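Local structure of beta-glucuronidase (uncultured Clostridium sp., 6U7J) at residues Ala585-Glu588 and Arg589-Met593; Phe292-Gly296 and Lys297-Phe301; Arg482-Pro485 and Ser486-Asp490. The protein hydrolyses beta-glucuronides as a family 2 glycosyl hydrolase and, as a gut bacterial enzyme, probably helps reactivate estrogens by releasing them from their glucuronides. All coordinates share one frame; numbering follows the deposited sequence.

Contact 1 (Ala585-Glu588 and Arg589-Met593); sequences AIRE and RWRKM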
# COMPACT_ATOMS: atom_id res chain seq x y z
N ALA B 585 -9.07 -7.09 -17.63
CA ALA B 585 -9.74 -6.59 -18.82
C ALA B 585 -8.95 -6.94 -20.07
O ALA B 585 -9.53 -7.36 -21.08
CB ALA B 585 -9.95 -5.08 -18.72
N ILE B 586 -7.62 -6.78 -20.03
CA ILE B 586 -6.78 -7.15 -21.17
C ILE B 586 -6.99 -8.62 -21.51
O ILE B 586 -7.15 -8.97 -22.69
CB ILE B 586 -5.30 -6.85 -20.89
CG1 ILE B 586 -5.04 -5.34 -20.80
CG2 ILE B 586 -4.39 -7.48 -21.95
CD1 ILE B 586 -3.87 -4.99 -19.87
N ARG B 587 -7.03 -9.49 -20.50
CA ARG B 587 -7.24 -10.91 -20.73
C ARG B 587 -8.53 -11.16 -21.50
O ARG B 587 -8.55 -11.94 -22.47
CB ARG B 587 -7.25 -11.68 -19.40
CG ARG B 587 -7.51 -13.18 -19.56
CD ARG B 587 -7.26 -14.02 -18.29
NE ARG B 587 -8.52 -14.47 -17.70
CZ ARG B 587 -8.92 -15.73 -17.57
NH1 ARG B 587 -10.11 -15.97 -17.03
NH2 ARG B 587 -8.17 -16.75 -17.96
N GLU B 588 -9.63 -10.52 -21.09
CA GLU B 588 -10.91 -10.75 -21.76
C GLU B 588 -10.84 -10.35 -23.23
O GLU B 588 -11.40 -11.03 -24.09
CB GLU B 588 -12.05 -10.00 -21.06
CG GLU B 588 -12.40 -10.56 -19.68
CD GLU B 588 -12.90 -12.01 -19.72
OE1 GLU B 588 -13.97 -12.26 -20.33
OE2 GLU B 588 -12.22 -12.89 -19.14
N ARG B 589 -10.15 -9.25 -23.54
CA ARG B 589 -9.97 -8.90 -24.95
C ARG B 589 -9.10 -9.93 -25.68
O ARG B 589 -9.53 -10.52 -26.68
CB ARG B 589 -9.37 -7.50 -25.04
CG ARG B 589 -8.88 -7.10 -26.41
CD ARG B 589 -8.27 -5.73 -26.30
NE ARG B 589 -7.58 -5.27 -27.51
CZ ARG B 589 -8.20 -4.74 -28.55
NH1 ARG B 589 -7.50 -4.33 -29.60
NH2 ARG B 589 -9.52 -4.63 -28.56
N TRP B 590 -7.88 -10.18 -25.19
CA TRP B 590 -6.96 -11.01 -25.97
C TRP B 590 -7.44 -12.46 -26.08
O TRP B 590 -7.21 -13.11 -27.10
CB TRP B 590 -5.55 -10.98 -25.37
CG TRP B 590 -4.79 -9.72 -25.66
CD1 TRP B 590 -5.13 -8.73 -26.53
CD2 TRP B 590 -3.56 -9.31 -25.05
NE1 TRP B 590 -4.19 -7.72 -26.50
CE2 TRP B 590 -3.21 -8.06 -25.60
CE3 TRP B 590 -2.72 -9.88 -24.08
CZ2 TRP B 590 -2.06 -7.37 -25.22
CZ3 TRP B 590 -1.57 -9.18 -23.70
CH2 TRP B 590 -1.25 -7.95 -24.27
N ARG B 591 -8.12 -12.98 -25.05
CA ARG B 591 -8.60 -14.35 -25.16
C ARG B 591 -9.75 -14.49 -26.15
O ARG B 591 -10.00 -15.61 -26.61
CB ARG B 591 -9.02 -14.88 -23.78
CG ARG B 591 -7.81 -15.20 -22.89
CD ARG B 591 -8.16 -16.12 -21.73
NE ARG B 591 -6.99 -16.90 -21.33
CZ ARG B 591 -6.78 -18.17 -21.67
NH1 ARG B 591 -5.68 -18.80 -21.26
NH2 ARG B 591 -7.66 -18.81 -22.42
N LYS B 592 -10.44 -13.41 -26.49
CA LYS B 592 -11.49 -13.50 -27.49
C LYS B 592 -10.98 -13.19 -28.90
O LYS B 592 -11.73 -13.41 -29.86
CB LYS B 592 -12.66 -12.58 -27.16
CG LYS B 592 -13.64 -13.14 -26.10
CD LYS B 592 -12.94 -13.51 -24.77
CE LYS B 592 -13.88 -14.07 -23.71
NZ LYS B 592 -14.07 -15.54 -23.89
N MET B 593 -9.75 -12.71 -29.04
CA MET B 593 -9.11 -12.57 -30.35
C MET B 593 -8.40 -13.87 -30.70
O MET B 593 -9.04 -14.89 -30.93
CB MET B 593 -8.12 -11.41 -30.37
CG MET B 593 -8.70 -10.09 -29.97
SD MET B 593 -7.39 -8.85 -29.77
CE MET B 593 -6.84 -8.73 -31.47
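Ile586 and Trp590, one helical turn apart, pack through a CH-pi contact: methyl CG2 of Ile586 sits 3.5 Å from the centroid of the six-membered ring of Trp590, only 9° off the ring normal. The two side chains lie alongside and point the same way. CG2 of Ile586 is the branch anti to the backbone N, which sets it over the indole face. Three i-to-i+4 backbone bonds hold the turn: Arg589 N to Ala585 O (3.2 Å), the almost straight Trp590 N to Ile586 O (2.9 Å, 176°) and Arg591 N to Arg587 O (2.8 Å). After them, Lys592 N and Met593 N bond to the carbonyls of Arg589 and Trp590, three residues back. Among the charged groups, Arg587 and Arg591 bring like charges together, with NH2 of Arg587 3.6 Å from NE of Arg591 and the guanidinium planes inclined at 56°. The bend of Arg587 at chi3 turns its end toward Arg591, whose NE donates to Trp331 O; a carbonyl near the C-terminal end of helix 319-332 would probably ease the repulsion. Glu588 and Lys592 run side by side, yet OE1 of Glu588 stays 4.8 Å from NZ of Lys592; the Lys592 chain instead brings CD to the Glu588 backbone O and CE to carboxylate OE1 of Glu588. Helix 581-592 rests on the outside of the TIM barrel, where Ile586 and Trp590 reach Ile550 of strand 545-551 and Ile332 of helix 319-332. Glu548 of the same strand accepts from Trp590 NE1 and forms a salt bridge with Arg589. Asp540 of helix 525-540 makes a second salt bridge to Arg589, tying the helix to its neighbour on that flank.

Contact 2 (Phe292-Gly296 and Lys297-Phe301); sequences FLING and KPFYF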
# COMPACT_ATOMS: atom_id res chain seq x y z
N PHE B 292 0.85 -9.96 -41.49
CA PHE B 292 2.08 -10.63 -41.09
C PHE B 292 1.71 -12.10 -41.09
O PHE B 292 0.97 -12.55 -40.21
CB PHE B 292 2.55 -10.13 -39.72
CG PHE B 292 3.95 -10.55 -39.37
CD1 PHE B 292 4.23 -11.86 -39.05
CD2 PHE B 292 4.97 -9.62 -39.33
CE1 PHE B 292 5.53 -12.25 -38.73
CE2 PHE B 292 6.26 -10.01 -39.00
CZ PHE B 292 6.54 -11.32 -38.71
N LEU B 293 2.17 -12.85 -42.09
CA LEU B 293 1.72 -14.21 -42.30
C LEU B 293 2.76 -15.19 -41.79
O LEU B 293 3.94 -15.07 -42.13
CB LEU B 293 1.43 -14.47 -43.78
CG LEU B 293 0.44 -13.54 -44.46
CD1 LEU B 293 0.30 -13.92 -45.93
CD2 LEU B 293 -0.91 -13.58 -43.78
N ILE B 294 2.33 -16.14 -40.98
CA ILE B 294 3.17 -17.21 -40.46
C ILE B 294 2.52 -18.51 -40.88
O ILE B 294 1.35 -18.77 -40.55
CB ILE B 294 3.33 -17.14 -38.94
CG1 ILE B 294 4.11 -15.89 -38.53
CG2 ILE B 294 4.01 -18.40 -38.41
CD1 ILE B 294 3.97 -15.55 -37.07
N ASN B 295 3.26 -19.33 -41.63
CA ASN B 295 2.70 -20.53 -42.24
C ASN B 295 1.44 -20.18 -43.03
O ASN B 295 0.41 -20.85 -42.93
CB ASN B 295 2.41 -21.59 -41.17
CG ASN B 295 3.68 -22.06 -40.50
OD1 ASN B 295 4.72 -22.15 -41.15
ND2 ASN B 295 3.60 -22.36 -39.21
N GLY B 296 1.51 -19.08 -43.77
CA GLY B 296 0.45 -18.66 -44.66
C GLY B 296 -0.78 -18.06 -44.00
O GLY B 296 -1.72 -17.71 -44.71
N LYS B 297 -0.80 -17.92 -42.67
CA LYS B 297 -2.01 -17.41 -42.03
C LYS B 297 -1.71 -16.14 -41.25
O LYS B 297 -0.63 -15.99 -40.67
CB LYS B 297 -2.63 -18.48 -41.11
CG LYS B 297 -2.79 -19.83 -41.81
CD LYS B 297 -3.03 -21.00 -40.86
CE LYS B 297 -1.71 -21.57 -40.33
NZ LYS B 297 -1.16 -22.75 -41.07
N PRO B 298 -2.65 -15.19 -41.23
CA PRO B 298 -2.38 -13.90 -40.58
C PRO B 298 -2.13 -14.07 -39.10
O PRO B 298 -2.77 -14.88 -38.42
CB PRO B 298 -3.65 -13.08 -40.86
CG PRO B 298 -4.39 -13.83 -41.93
CD PRO B 298 -4.04 -15.27 -41.72
N PHE B 299 -1.20 -13.27 -38.59
CA PHE B 299 -0.80 -13.28 -37.20
C PHE B 299 -0.94 -11.87 -36.67
O PHE B 299 -0.46 -10.92 -37.30
CB PHE B 299 0.63 -13.80 -37.03
CG PHE B 299 1.09 -13.87 -35.61
CD1 PHE B 299 0.73 -14.93 -34.80
CD2 PHE B 299 1.89 -12.86 -35.08
CE1 PHE B 299 1.15 -14.99 -33.47
CE2 PHE B 299 2.32 -12.91 -33.77
CZ PHE B 299 1.95 -13.99 -32.96
N TYR B 300 -1.63 -11.72 -35.55
CA TYR B 300 -1.79 -10.44 -34.88
C TYR B 300 -1.02 -10.53 -33.56
O TYR B 300 -1.28 -11.42 -32.75
CB TYR B 300 -3.28 -10.13 -34.67
CG TYR B 300 -3.55 -8.76 -34.12
CD1 TYR B 300 -3.64 -8.55 -32.75
CD2 TYR B 300 -3.68 -7.66 -34.96
CE1 TYR B 300 -3.88 -7.28 -32.22
CE2 TYR B 300 -3.91 -6.38 -34.44
CZ TYR B 300 -4.01 -6.21 -33.07
OH TYR B 300 -4.25 -4.96 -32.54
N PHE B 301 -0.03 -9.66 -33.39
CA PHE B 301 0.79 -9.67 -32.17
C PHE B 301 -0.03 -9.17 -30.98
O PHE B 301 -0.57 -8.06 -31.00
CB PHE B 301 2.03 -8.79 -32.34
CG PHE B 301 3.02 -9.29 -33.37
CD1 PHE B 301 2.80 -9.11 -34.72
CD2 PHE B 301 4.22 -9.86 -32.96
CE1 PHE B 301 3.72 -9.54 -35.65
CE2 PHE B 301 5.16 -10.28 -33.89
CZ PHE B 301 4.90 -10.13 -35.24
O HOH W 1 -1.20 -10.30 -39.76
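Phe292 holds CG anti to the backbone N (chi1 -168°), whereas Phe301 turns its CG anti to the carbonyl carbon (chi1 -66°); together these torsions bring the rings into a T-shaped pair. The edge of Phe301 points at the face of Phe292, with centroids 5.0 Å apart and planes at 84°. Phe299 places CE2 over the centre of a face of Phe301, and its own ring takes CD1 of Ile294 over one face, 3.6 Å from CG of Phe299. On one face of the hairpin, where Leu293 and Pro298 form a non-hydrogen-bonded pair, CD2 of Leu293 meets CG of Pro298 at 3.9 Å. The backbone forms a two-residue hairpin whose type I' turn carries Asn295 and Gly296, both with positive phi. Ile294 and Lys297 close it as a hydrogen-bonded pair, through Ile294 N to Lys297 O (3.0 Å) and Lys297 N to Ile294 O (3.1 Å). The bent chain of Lys297 folds back to donate from NZ to a lone pair of Asn295 O. Farther along, Phe299 N bonds to Phe292 O (2.8 Å), while a water links Phe292 N to Phe299 O. Strand 292-294 also pairs with strand 285-287, and strand 297-305 enters the barrel between strands 336-338 and 545-551. Phe299 and Phe301 pack on Val358 of strand 358-362, and Phe292 on Ile546 of strand 545-551, consistent with a hairpin closing the N-terminal end of the barrel.

Contact 3 (Arg482-Pro485 and Ser486-Asp490); sequences RIYP and SLKTD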
# COMPACT_ATOMS: atom_id res chain seq x y z
N ARG B 482 -9.33 12.35 -25.36
CA ARG B 482 -8.44 12.66 -26.47
C ARG B 482 -7.59 11.48 -26.93
O ARG B 482 -6.94 11.57 -27.98
CB ARG B 482 -7.51 13.83 -26.10
CG ARG B 482 -8.23 15.12 -25.74
CD ARG B 482 -9.17 15.59 -26.86
NE ARG B 482 -10.58 15.27 -26.61
CZ ARG B 482 -11.44 14.85 -27.54
NH1 ARG B 482 -11.04 14.69 -28.80
NH2 ARG B 482 -12.71 14.58 -27.21
N ILE B 483 -7.60 10.36 -26.19
CA ILE B 483 -6.72 9.24 -26.52
C ILE B 483 -7.10 8.62 -27.86
O ILE B 483 -6.29 8.54 -28.78
CB ILE B 483 -6.75 8.18 -25.40
CG1 ILE B 483 -6.27 8.75 -24.07
CG2 ILE B 483 -5.89 6.95 -25.81
CD1 ILE B 483 -6.39 7.76 -22.94
N TYR B 484 -8.34 8.13 -27.96
CA TYR B 484 -8.78 7.47 -29.18
C TYR B 484 -8.59 8.33 -30.42
O TYR B 484 -8.01 7.83 -31.40
CB TYR B 484 -10.23 7.01 -29.01
CG TYR B 484 -10.98 6.90 -30.32
CD1 TYR B 484 -10.66 5.90 -31.24
CD2 TYR B 484 -12.01 7.79 -30.64
CE1 TYR B 484 -11.33 5.79 -32.43
CE2 TYR B 484 -12.69 7.69 -31.83
CZ TYR B 484 -12.34 6.68 -32.74
OH TYR B 484 -13.01 6.56 -33.94
N PRO B 485 -9.03 9.60 -30.46
CA PRO B 485 -8.76 10.40 -31.67
C PRO B 485 -7.29 10.57 -31.96
O PRO B 485 -6.88 10.46 -33.13
CB PRO B 485 -9.41 11.76 -31.33
CG PRO B 485 -10.40 11.45 -30.30
CD PRO B 485 -9.83 10.35 -29.48
N SER B 486 -6.47 10.84 -30.94
CA SER B 486 -5.06 11.10 -31.19
C SER B 486 -4.36 9.89 -31.79
O SER B 486 -3.54 10.02 -32.70
CB SER B 486 -4.36 11.54 -29.91
OG SER B 486 -4.88 12.77 -29.46
N LEU B 487 -4.66 8.70 -31.28
CA LEU B 487 -3.95 7.52 -31.76
C LEU B 487 -4.44 7.12 -33.15
O LEU B 487 -3.62 6.78 -34.02
CB LEU B 487 -4.10 6.35 -30.79
CG LEU B 487 -3.18 5.18 -31.17
CD1 LEU B 487 -1.71 5.57 -31.08
CD2 LEU B 487 -3.46 3.93 -30.35
N LYS B 488 -5.76 7.16 -33.39
CA LYS B 488 -6.28 6.86 -34.72
C LYS B 488 -5.66 7.77 -35.77
O LYS B 488 -5.19 7.31 -36.81
CB LYS B 488 -7.80 6.98 -34.75
CG LYS B 488 -8.43 6.41 -36.02
CD LYS B 488 -9.96 6.58 -35.97
CE LYS B 488 -10.64 6.24 -37.30
NZ LYS B 488 -10.07 5.00 -37.86
N THR B 489 -5.61 9.07 -35.48
CA THR B 489 -5.02 10.02 -36.42
C THR B 489 -3.55 9.71 -36.66
O THR B 489 -3.08 9.69 -37.80
CB THR B 489 -5.19 11.44 -35.89
OG1 THR B 489 -6.57 11.79 -35.88
CG2 THR B 489 -4.43 12.42 -36.77
N ASP B 490 -2.81 9.45 -35.58
CA ASP B 490 -1.39 9.17 -35.75
C ASP B 490 -1.17 7.87 -36.51
O ASP B 490 -0.34 7.80 -37.42
CB ASP B 490 -0.69 9.14 -34.39
CG ASP B 490 0.81 9.37 -34.50
OD1 ASP B 490 1.22 10.45 -34.98
OD2 ASP B 490 1.58 8.47 -34.11
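Ser486 grips the carbonyl of Arg482 twice: its N donates to Arg482 O at 3.1 Å and its OG at 2.8 Å, from opposite faces of the carbonyl plane. With OG beside the backbone N (chi1 -64°), the hydroxyl can turn back to the preceding turn. Pro485 is held in the same manner one step on, since Pro485 O accepts from Thr489 N (3.0 Å) and Thr489 OG1 (3.1 Å), again from the two faces. The ring nitrogen of Pro485 has no hydrogen to give to the turn before it, and the helix kinks there. Tyr484 and Lys488 lie side by side and point the same way, with CD of Lys488 3.7 Å from the phenol OH of Tyr484; that OH is hydrogen-bonded to Glu541, and Lys537 makes a cation-pi contact with the ring. Ile483 and Leu487 face helix 525-540, touching Asn535. Helix 480-498 is the connection between parallel strands 465-468 and 502-506, a beta-alpha-beta unit of the TIM barrel, the catalytic-domain fold of family 2 glycosyl hydrolases.

How the contacts relate
From the N terminus the chain reaches contact 2 first, then contact 3, and contact 1 last; each is local, and they follow in series without nesting or crossing. Contact 2 closes a hairpin leading into the first barrel strand, whereas contacts 3 and 1 each cover about two turns of a helix in the outer layer, contact 1 near the C terminus. Contacts 1 and 2 meet where CE of Met593 packs 3.4 Å from CE1 of Tyr300, and both reach Glu548. Contact 3 stays about 9 Å from each of the others at the nearest atoms. Helix 525-540 touches both contact 1 and contact 3, lying between these two helices in the outer layer.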